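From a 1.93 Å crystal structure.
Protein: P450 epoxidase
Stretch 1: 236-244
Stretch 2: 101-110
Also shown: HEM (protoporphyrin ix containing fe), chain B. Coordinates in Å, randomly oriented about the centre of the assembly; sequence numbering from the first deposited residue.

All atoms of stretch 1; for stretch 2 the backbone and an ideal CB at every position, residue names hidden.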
# COMPACT_ATOMS: atom_id res chain seq x y z
N GLY A 236 0.17 28.48 14.23
CA GLY A 236 -1.26 28.43 14.43
C GLY A 236 -1.81 27.03 14.64
O GLY A 236 -1.06 26.08 14.87
N SER A 237 -3.13 26.90 14.56
CA SER A 237 -3.77 25.61 14.73
C SER A 237 -3.96 24.95 13.37
O SER A 237 -5.09 24.81 12.89
CB SER A 237 -5.12 25.76 15.44
OG SER A 237 -5.14 26.93 16.25
N ARG A 238 -2.85 24.57 12.74
CA ARG A 238 -2.89 23.88 11.45
C ARG A 238 -2.54 22.40 11.59
O ARG A 238 -2.84 21.60 10.70
CB ARG A 238 -1.97 24.56 10.43
CG ARG A 238 -1.05 25.64 10.99
CD ARG A 238 -0.42 26.54 9.92
NE ARG A 238 1.01 26.76 10.15
CZ ARG A 238 1.94 26.75 9.21
NH1 ARG A 238 1.61 26.52 7.94
NH2 ARG A 238 3.22 26.96 9.52
N LEU A 239 -1.93 22.03 12.71
CA LEU A 239 -1.55 20.64 12.96
C LEU A 239 -1.22 20.42 14.43
O LEU A 239 -0.43 21.18 15.02
CB LEU A 239 -0.35 20.26 12.08
CG LEU A 239 0.11 18.80 12.01
CD1 LEU A 239 -0.97 17.93 11.36
CD2 LEU A 239 1.42 18.72 11.24
N SER A 240 -1.82 19.41 15.04
CA SER A 240 -1.52 19.06 16.43
C SER A 240 -0.33 18.09 16.52
O SER A 240 0.02 17.43 15.55
CB SER A 240 -2.74 18.44 17.12
OG SER A 240 -2.87 17.06 16.76
N THR A 241 0.27 18.01 17.71
CA THR A 241 1.38 17.09 17.92
C THR A 241 0.97 15.65 17.62
O THR A 241 1.69 14.91 16.97
CB THR A 241 1.93 17.25 19.37
OG1 THR A 241 2.54 18.54 19.50
CG2 THR A 241 3.08 16.28 19.65
N LYS A 242 -0.21 15.24 18.08
CA LYS A 242 -0.66 13.86 17.87
C LYS A 242 -0.98 13.59 16.40
O LYS A 242 -0.74 12.50 15.90
CB LYS A 242 -1.87 13.54 18.75
CG LYS A 242 -1.54 13.30 20.22
CD LYS A 242 -2.81 13.40 21.05
CE LYS A 242 -2.56 13.10 22.52
NZ LYS A 242 -3.84 12.72 23.16
N GLU A 243 -1.52 14.60 15.72
CA GLU A 243 -1.81 14.48 14.29
C GLU A 243 -0.49 14.32 13.55
O GLU A 243 -0.37 13.51 12.63
CB GLU A 243 -2.56 15.73 13.78
CG GLU A 243 -4.05 15.75 14.07
CD GLU A 243 -4.67 17.12 13.82
OE1 GLU A 243 -5.91 17.26 13.90
OE2 GLU A 243 -3.91 18.07 13.55
N LEU A 244 0.50 15.12 13.94
CA LEU A 244 1.79 15.09 13.28
C LEU A 244 2.47 13.73 13.45
O LEU A 244 2.98 13.14 12.49
CB LEU A 244 2.68 16.22 13.81
CG LEU A 244 4.07 16.28 13.19
CD1 LEU A 244 4.68 17.68 13.27
CD2 LEU A 244 4.97 15.24 13.87
N UNK A 101 -13.44 17.41 8.37
CA UNK A 101 -12.84 18.74 8.35
C UNK A 101 -11.36 18.71 8.72
O UNK A 101 -10.54 19.37 8.07
CB UNK A 101 -13.59 19.67 9.31
N UNK A 102 -11.02 17.96 9.77
CA UNK A 102 -9.63 17.83 10.20
C UNK A 102 -8.78 17.03 9.19
O UNK A 102 -7.62 17.35 8.95
CB UNK A 102 -9.58 17.16 11.57
N UNK A 103 -9.38 15.99 8.62
CA UNK A 103 -8.67 15.21 7.61
C UNK A 103 -8.24 16.09 6.45
O UNK A 103 -7.11 15.99 5.99
CB UNK A 103 -9.55 14.06 7.10
N UNK A 104 -9.15 16.94 5.96
CA UNK A 104 -8.85 17.80 4.82
C UNK A 104 -7.72 18.76 5.14
O UNK A 104 -6.87 19.03 4.29
CB UNK A 104 -10.10 18.58 4.40
N UNK A 105 -7.72 19.26 6.37
CA UNK A 105 -6.71 20.19 6.83
C UNK A 105 -5.33 19.53 6.77
O UNK A 105 -4.40 20.07 6.16
CB UNK A 105 -7.02 20.67 8.25
N UNK A 106 -5.22 18.36 7.37
CA UNK A 106 -3.96 17.63 7.36
C UNK A 106 -3.49 17.30 5.95
O UNK A 106 -2.34 17.53 5.63
CB UNK A 106 -4.10 16.34 8.17
N UNK A 107 -4.38 16.78 5.10
CA UNK A 107 -4.02 16.49 3.70
C UNK A 107 -3.58 17.75 2.93
O UNK A 107 -2.60 17.72 2.19
CB UNK A 107 -5.21 15.84 2.98
N UNK A 108 -4.32 18.84 3.11
CA UNK A 108 -4.01 20.08 2.38
C UNK A 108 -2.60 20.52 2.74
O UNK A 108 -1.83 21.01 1.91
CB UNK A 108 -5.02 21.18 2.70
N UNK A 109 -2.24 20.30 4.00
CA UNK A 109 -0.92 20.63 4.52
C UNK A 109 0.22 19.78 3.93
O UNK A 109 1.29 20.31 3.59
CB UNK A 109 -0.93 20.47 6.04
N UNK A 110 0.02 18.46 3.82
CA UNK A 110 1.12 17.58 3.43
C UNK A 110 1.16 17.27 1.93
O UNK A 110 2.21 16.93 1.40
CB UNK A 110 1.02 16.27 4.21
CHA HEM B . -3.88 5.74 1.20
CHB HEM B . -2.64 2.37 -2.01
CHC HEM B . 2.02 3.70 -1.61
CHD HEM B . 0.83 6.64 2.01
C1A HEM B . -3.96 4.78 0.23
C2A HEM B . -5.17 4.23 -0.33
C3A HEM B . -4.83 3.28 -1.20
C4A HEM B . -3.39 3.21 -1.23
CMA HEM B . -5.81 2.41 -2.04
CAA HEM B . -6.60 4.67 0.05
CBA HEM B . -7.21 3.72 1.08
CGA HEM B . -8.65 4.12 1.35
O1A HEM B . -9.29 3.54 2.28
O2A HEM B . -9.16 5.05 0.66
C1B HEM B . -1.29 2.46 -2.16
C2B HEM B . -0.53 1.65 -3.07
C3B HEM B . 0.75 1.99 -2.95
C4B HEM B . 0.85 3.05 -1.97
CMB HEM B . -1.06 0.53 -4.00
CAB HEM B . 1.85 1.32 -3.79
CBB HEM B . 3.13 1.36 -3.43
C1C HEM B . 2.11 4.64 -0.62
C2C HEM B . 3.31 5.35 -0.23
C3C HEM B . 2.97 6.16 0.78
C4C HEM B . 1.55 5.99 1.03
CMC HEM B . 4.70 5.15 -0.90
CAC HEM B . 3.82 7.14 1.60
CBC HEM B . 5.04 7.50 1.20
C1D HEM B . -0.53 6.61 2.16
C2D HEM B . -1.22 7.28 3.23
C3D HEM B . -2.68 7.01 2.98
C4D HEM B . -2.73 6.19 1.80
CMD HEM B . -0.59 8.11 4.36
CAD HEM B . -3.88 7.53 3.80
CBD HEM B . -4.48 8.66 2.97
CGD HEM B . -5.70 9.24 3.65
O1D HEM B . -6.41 8.46 4.34
O2D HEM B . -5.95 10.47 3.53
NA HEM B . -2.88 4.14 -0.34
NB HEM B . -0.43 3.33 -1.48
NC HEM B . 1.07 5.05 0.17
ND HEM B . -1.44 5.97 1.34
FE HEM B . -0.93 4.72 -0.21

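All ten positions have helical backbone angles, so any residue at home in a helix is admissible, and choice rests on what each CB meets. Position 101 has nothing of stretch 1 within 5.5 Å of its ideal CB; almost any side chain would do, and it is Glu-101.

At position 102 the CA-to-CB bond runs sideways, and the ideal CB lies 4.3 Å from Glu-243 OE1. A basic or neutral polar residue would seem natural beside a carboxylate, an acid less so. The residue is Asp-102, whose OD1 stands 4.6 Å from Glu-243 OE1, two like charges close together.

Position 103 points away from stretch 1, on the side of the helix where one heme propionate lies, so a donor long enough to reach it would suit. It is His-103, whose NE2 donates to HEM O2D at 2.7 Å. Position 104 meets open space with respect to stretch 1, so many residues would do, and is Ala-104.

Position 105 points toward stretch 1. Its ideal CB is 4.9 Å from Arg-238 O, and the carboxylate of Glu-243 lies farther on. Two kinds of acceptor call for a long donor: lysine could serve one or two, whereas a guanidinium offers several N-H groups in one plane. Arg-105 fills the place. Arg-105 NH1 donates to Arg-238 O at 2.8 Å and to Glu-243 OE2 at 2.9 Å, while Arg-105 NH2 reaches Glu-243 OE1 at 2.7 Å in a salt bridge. Arg-105 NH2 also bridges to Asp-102 OD1 at 3.0 Å, so one cation holds both acids. Glu-243 is itself steadied, its OE2 accepting from Ser-240 N at 2.9 Å.

Position 106 runs sideways, with its ideal CB 4.7 Å from Leu-239 CD1. A modest aliphatic side chain, valine, isoleucine or leucine, would suit that methyl. Val-106 brings CG2 to 4.1 Å from Leu-239 CD1.

Position 107 is out of reach of stretch 1, and a long basic side chain could seek the heme propionate. Arg-107 does so, its NH1 donating to HEM O2D at 2.8 Å, so that this oxygen accepts from two residues one helical turn apart. Position 108, also out of reach, tolerates many residues and is Lys-108.

Position 109 points toward stretch 1, its ideal CB 5.2 Å from Arg-238 O, with the methyls of Leu-239 beyond. Leucine, isoleucine or methionine could meet them. Leu-109 packs CD2 3.6 Å from Leu-239 CD2, extending the apolar contact begun at Val-106. Position 110 has no neighbor in stretch 1, which therefore sets no demand on its side chain, and is Val-110.

Stretch 2 (101-110) EDHARVRKLV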
# COMPACT_ATOMS: atom_id res chain seq x y z
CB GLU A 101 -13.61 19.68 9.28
CG GLU A 101 -15.11 19.73 9.01
CD GLU A 101 -15.88 18.59 9.68
OE1 GLU A 101 -17.13 18.68 9.71
OE2 GLU A 101 -15.26 17.62 10.18
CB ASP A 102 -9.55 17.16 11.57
CG ASP A 102 -10.26 17.94 12.64
OD1 ASP A 102 -9.95 19.14 12.79
OD2 ASP A 102 -11.14 17.44 13.37
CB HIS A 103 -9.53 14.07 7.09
CG HIS A 103 -8.95 13.38 5.90
ND1 HIS A 103 -9.35 13.65 4.61
CD2 HIS A 103 -7.98 12.44 5.81
CE1 HIS A 103 -8.66 12.90 3.77
NE2 HIS A 103 -7.82 12.16 4.47
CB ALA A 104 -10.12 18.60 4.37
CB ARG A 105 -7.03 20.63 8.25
CG ARG A 105 -5.96 21.48 8.92
CD ARG A 105 -6.39 22.10 10.25
NE ARG A 105 -6.99 21.14 11.19
CZ ARG A 105 -6.32 20.18 11.83
NH1 ARG A 105 -5.01 20.02 11.64
NH2 ARG A 105 -6.96 19.36 12.66
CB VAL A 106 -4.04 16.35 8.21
CG1 VAL A 106 -2.69 15.64 8.25
CG2 VAL A 106 -4.48 16.71 9.64
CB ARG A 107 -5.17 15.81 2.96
CG ARG A 107 -5.39 14.34 3.36
CD ARG A 107 -4.19 13.44 3.13
NE ARG A 107 -3.73 13.44 1.73
CZ ARG A 107 -4.08 12.54 0.83
NH1 ARG A 107 -4.91 11.55 1.17
NH2 ARG A 107 -3.61 12.62 -0.42
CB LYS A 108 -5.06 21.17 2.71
CG LYS A 108 -4.80 22.54 2.07
CD LYS A 108 -6.11 23.34 1.91
CE LYS A 108 -5.88 24.64 1.16
NZ LYS A 108 -6.63 25.77 1.79
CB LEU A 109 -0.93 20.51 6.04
CG LEU A 109 0.29 20.87 6.88
CD1 LEU A 109 0.54 22.37 6.87
CD2 LEU A 109 0.09 20.38 8.29
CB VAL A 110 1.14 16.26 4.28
CG1 VAL A 110 -0.07 15.39 3.95
CG2 VAL A 110 2.45 15.50 4.10
O HOH W 1 -0.80 3.09 1.27
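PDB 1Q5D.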